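Long-range contact in putative archaeal ammonia monooxygenase subunit B (Candidatus Nitrosocaldus yellowstonii, PDB 4O65), which probably takes part in oxidising ammonia as the copper-binding B subunit of a membrane monooxygenase, here its cupredoxin domain: residues Ser118-Gln130 with Gly141-Lys155. Sequence-based numbering, arbitrary orientation.
Sequences SALEPGTYHAHTQ and GPGMSIVVEGEPTEK. With CU (copper (II) ion), chain B.
His-128 meets Gly-141 and Gly-143 through the edge and one face of its imidazole. His-128 ND1 donates to Gly-141 O at 2.6 Å, nearly straight (163°) and in the ring plane, while Gly-143 CA lies over one face in a CH-pi contact. With ND1 engaged, His-128 NE2 binds the copper ion at 2.0 Å. His-126 uses the other nitrogen: His-126 ND1 binds the metal at 1.9 Å, with a water as third ligand. Its CG, anti to the backbone N (chi1 -158°), leans the ring toward Gly-143, with Met-144 N over one face. Gly-143 CA approaches His-126 CE1 at 3.5 Å, so both ligands pack against one glycine.

Behind the site, Ala-127/Met-144, Tyr-125/Ile-146 and Gly-123/Val-148 are hydrogen-bonded pairs of an antiparallel hairpin, its strand segments at 142°. On the face carrying Tyr-125, Ile-146 and Val-148, Val-148 CG2 sits 3.6 Å from Tyr-125 CE2, and the tyrosine hydroxyl donates from above the plane of the Glu-121 carbonyl. Farther along, Leu-120 O accepts from both N and OG1 of Thr-153. Glu-121 OE2 forms a salt bridge with Lys-155 NZ, which also bonds Asn-89 O. The copper-binding His-X-His pair of this cupredoxin domain resembles that in particulate methane monooxygenase subunit B.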
# COMPACT_ATOMS: atom_id res chain seq x y z
N SER A 118 -1.60 -5.63 0.81
CA SER A 118 -1.91 -6.96 0.29
C SER A 118 -2.19 -6.84 -1.22
O SER A 118 -2.99 -5.98 -1.66
CB SER A 118 -3.18 -7.48 0.97
OG SER A 118 -3.52 -8.69 0.34
N ALA A 119 -1.52 -7.65 -2.04
CA ALA A 119 -1.88 -7.73 -3.46
C ALA A 119 -3.17 -8.52 -3.60
O ALA A 119 -3.27 -9.68 -3.13
CB ALA A 119 -0.78 -8.47 -4.22
N LEU A 120 -4.16 -7.93 -4.28
CA LEU A 120 -5.47 -8.63 -4.45
C LEU A 120 -5.66 -9.32 -5.80
O LEU A 120 -6.34 -10.39 -5.90
CB LEU A 120 -6.62 -7.63 -4.23
CG LEU A 120 -6.69 -6.90 -2.91
CD1 LEU A 120 -7.88 -5.94 -2.88
CD2 LEU A 120 -6.80 -7.90 -1.75
N GLU A 121 -5.05 -8.78 -6.86
CA GLU A 121 -5.36 -9.28 -8.20
C GLU A 121 -4.09 -9.47 -8.99
O GLU A 121 -3.10 -8.68 -8.83
CB GLU A 121 -6.33 -8.29 -8.93
CG GLU A 121 -7.49 -7.83 -8.05
CD GLU A 121 -8.47 -8.95 -7.69
OE1 GLU A 121 -8.44 -10.00 -8.37
OE2 GLU A 121 -9.27 -8.78 -6.74
N PRO A 122 -4.07 -10.52 -9.83
CA PRO A 122 -2.88 -10.84 -10.58
C PRO A 122 -2.57 -9.75 -11.63
O PRO A 122 -3.49 -9.05 -12.09
CB PRO A 122 -3.22 -12.19 -11.23
CG PRO A 122 -4.65 -12.08 -11.48
CD PRO A 122 -5.18 -11.43 -10.20
N GLY A 123 -1.28 -9.59 -11.92
CA GLY A 123 -0.87 -8.64 -12.93
C GLY A 123 0.56 -8.21 -12.71
O GLY A 123 1.22 -8.61 -11.75
N THR A 124 1.03 -7.37 -13.62
CA THR A 124 2.38 -6.82 -13.54
C THR A 124 2.18 -5.35 -13.32
O THR A 124 1.49 -4.68 -14.09
CB THR A 124 3.19 -7.10 -14.82
OG1 THR A 124 3.57 -8.47 -14.83
CG2 THR A 124 4.46 -6.23 -14.84
N TYR A 125 2.73 -4.83 -12.21
CA TYR A 125 2.41 -3.46 -11.76
C TYR A 125 3.70 -2.65 -11.70
O TYR A 125 4.72 -3.15 -11.25
CB TYR A 125 1.78 -3.46 -10.34
CG TYR A 125 0.49 -4.25 -10.24
CD1 TYR A 125 -0.74 -3.62 -10.53
CD2 TYR A 125 0.49 -5.60 -9.87
CE1 TYR A 125 -1.94 -4.33 -10.46
CE2 TYR A 125 -0.71 -6.31 -9.82
CZ TYR A 125 -1.90 -5.67 -10.10
OH TYR A 125 -3.11 -6.35 -10.06
N HIS A 126 3.66 -1.41 -12.16
CA HIS A 126 4.79 -0.54 -11.93
C HIS A 126 4.35 0.34 -10.78
O HIS A 126 3.46 1.19 -10.92
CB HIS A 126 5.13 0.28 -13.18
CG HIS A 126 6.57 0.77 -13.19
ND1 HIS A 126 6.91 2.10 -13.06
CD2 HIS A 126 7.79 0.06 -13.26
CE1 HIS A 126 8.27 2.21 -13.08
NE2 HIS A 126 8.79 0.96 -13.18
N ALA A 127 4.85 0.07 -9.59
CA ALA A 127 4.31 0.69 -8.38
C ALA A 127 5.23 1.79 -7.88
O ALA A 127 6.47 1.64 -7.94
CB ALA A 127 4.24 -0.38 -7.28
N HIS A 128 4.61 2.84 -7.31
CA HIS A 128 5.34 4.01 -6.79
C HIS A 128 4.72 4.40 -5.51
O HIS A 128 3.47 4.41 -5.35
CB HIS A 128 5.14 5.23 -7.69
CG HIS A 128 5.60 5.06 -9.12
ND1 HIS A 128 6.66 5.77 -9.64
CD2 HIS A 128 5.03 4.33 -10.20
CE1 HIS A 128 6.80 5.45 -10.97
NE2 HIS A 128 5.80 4.59 -11.31
N THR A 129 5.56 4.84 -4.58
CA THR A 129 4.99 5.61 -3.45
C THR A 129 4.32 6.87 -4.00
O THR A 129 4.92 7.60 -4.80
CB THR A 129 6.10 6.06 -2.48
OG1 THR A 129 6.74 4.89 -1.96
CG2 THR A 129 5.49 6.84 -1.32
N GLN A 130 3.10 7.16 -3.55
CA GLN A 130 2.45 8.43 -3.93
C GLN A 130 2.23 9.30 -2.70
O GLN A 130 1.57 8.88 -1.73
CB GLN A 130 1.07 8.08 -4.56
CG GLN A 130 0.31 9.37 -4.94
CD GLN A 130 -0.99 9.13 -5.66
OE1 GLN A 130 -1.98 9.96 -5.54
NE2 GLN A 130 -1.04 8.07 -6.43
N GLY A 141 7.38 8.62 -6.01
CA GLY A 141 8.76 8.13 -5.90
C GLY A 141 9.07 7.30 -7.15
O GLY A 141 8.22 7.10 -8.04
N PRO A 142 10.30 6.77 -7.23
CA PRO A 142 10.79 5.96 -8.33
C PRO A 142 9.92 4.70 -8.45
O PRO A 142 9.43 4.18 -7.47
CB PRO A 142 12.19 5.49 -7.81
CG PRO A 142 12.60 6.48 -6.82
CD PRO A 142 11.33 7.05 -6.21
N GLY A 143 9.65 4.25 -9.65
CA GLY A 143 8.78 3.05 -9.69
C GLY A 143 9.56 1.77 -9.46
O GLY A 143 10.79 1.78 -9.48
N MET A 144 8.85 0.66 -9.23
CA MET A 144 9.48 -0.65 -9.34
C MET A 144 8.45 -1.63 -9.87
O MET A 144 7.26 -1.54 -9.52
CB MET A 144 9.92 -1.05 -7.95
CG MET A 144 9.92 -2.52 -7.80
SD MET A 144 11.65 -2.76 -8.08
CE MET A 144 11.92 -3.11 -6.37
N SER A 145 8.87 -2.50 -10.79
CA SER A 145 7.98 -3.50 -11.36
C SER A 145 7.73 -4.65 -10.37
O SER A 145 8.67 -5.20 -9.82
CB SER A 145 8.52 -3.98 -12.72
OG SER A 145 7.61 -4.90 -13.27
N ILE A 146 6.45 -4.95 -10.09
CA ILE A 146 6.10 -6.05 -9.19
C ILE A 146 5.15 -6.97 -9.94
O ILE A 146 4.10 -6.51 -10.44
CB ILE A 146 5.42 -5.52 -7.91
CG1 ILE A 146 6.39 -4.53 -7.19
CG2 ILE A 146 4.99 -6.69 -7.01
CD1 ILE A 146 5.78 -3.86 -5.98
N VAL A 147 5.48 -8.24 -9.97
CA VAL A 147 4.58 -9.24 -10.65
C VAL A 147 3.78 -9.96 -9.56
O VAL A 147 4.38 -10.51 -8.63
CB VAL A 147 5.40 -10.26 -11.45
CG1 VAL A 147 4.48 -11.26 -12.17
CG2 VAL A 147 6.26 -9.54 -12.48
N VAL A 148 2.47 -9.99 -9.72
CA VAL A 148 1.59 -10.72 -8.78
C VAL A 148 0.96 -11.88 -9.55
O VAL A 148 0.33 -11.68 -10.61
CB VAL A 148 0.49 -9.82 -8.21
CG1 VAL A 148 -0.35 -10.62 -7.19
CG2 VAL A 148 1.08 -8.53 -7.55
N GLU A 149 1.13 -13.09 -9.02
CA GLU A 149 0.51 -14.27 -9.65
C GLU A 149 -0.61 -14.82 -8.79
O GLU A 149 -0.69 -14.56 -7.59
CB GLU A 149 1.55 -15.36 -9.84
CG GLU A 149 2.72 -14.90 -10.67
CD GLU A 149 3.70 -16.02 -10.89
OE1 GLU A 149 4.41 -16.43 -9.95
OE2 GLU A 149 3.75 -16.50 -12.03
N GLY A 150 -1.46 -15.62 -9.40
CA GLY A 150 -2.46 -16.32 -8.58
C GLY A 150 -3.89 -15.92 -8.84
O GLY A 150 -4.18 -15.01 -9.64
N GLU A 151 -4.81 -16.61 -8.17
CA GLU A 151 -6.22 -16.39 -8.51
C GLU A 151 -6.69 -15.03 -8.04
O GLU A 151 -6.20 -14.47 -7.02
CB GLU A 151 -7.10 -17.53 -7.99
CG GLU A 151 -7.22 -17.54 -6.50
CD GLU A 151 -7.94 -18.79 -5.99
OE1 GLU A 151 -8.15 -19.76 -6.77
OE2 GLU A 151 -8.28 -18.80 -4.81
N PRO A 152 -7.63 -14.44 -8.78
CA PRO A 152 -8.20 -13.15 -8.38
C PRO A 152 -8.84 -13.25 -7.01
O PRO A 152 -9.47 -14.26 -6.70
CB PRO A 152 -9.28 -12.89 -9.47
CG PRO A 152 -8.77 -13.64 -10.63
CD PRO A 152 -8.16 -14.92 -10.08
N THR A 153 -8.73 -12.22 -6.20
CA THR A 153 -9.34 -12.20 -4.87
C THR A 153 -10.76 -11.62 -5.05
O THR A 153 -10.95 -10.49 -5.58
CB THR A 153 -8.54 -11.36 -3.87
OG1 THR A 153 -7.19 -11.83 -3.90
CG2 THR A 153 -9.09 -11.46 -2.44
N GLU A 154 -11.74 -12.35 -4.56
CA GLU A 154 -13.14 -11.92 -4.63
C GLU A 154 -13.43 -10.77 -3.67
O GLU A 154 -12.73 -10.53 -2.65
CB GLU A 154 -14.05 -13.12 -4.30
CG GLU A 154 -14.01 -13.45 -2.80
CD GLU A 154 -14.67 -14.77 -2.41
OE1 GLU A 154 -15.52 -14.76 -1.50
OE2 GLU A 154 -14.35 -15.83 -3.00
N LYS A 155 -14.41 -9.95 -4.04
CA LYS A 155 -14.85 -8.88 -3.13
C LYS A 155 -16.31 -9.17 -2.79
O LYS A 155 -16.98 -9.82 -3.57
CB LYS A 155 -14.77 -7.51 -3.83
CG LYS A 155 -13.33 -7.08 -4.15
CD LYS A 155 -13.27 -5.76 -4.92
CE LYS A 155 -11.84 -5.21 -4.97
NZ LYS A 155 -10.87 -6.20 -5.50
CU CU B . 5.65 3.50 -12.97
O HOH W 1 4.08 4.29 -14.09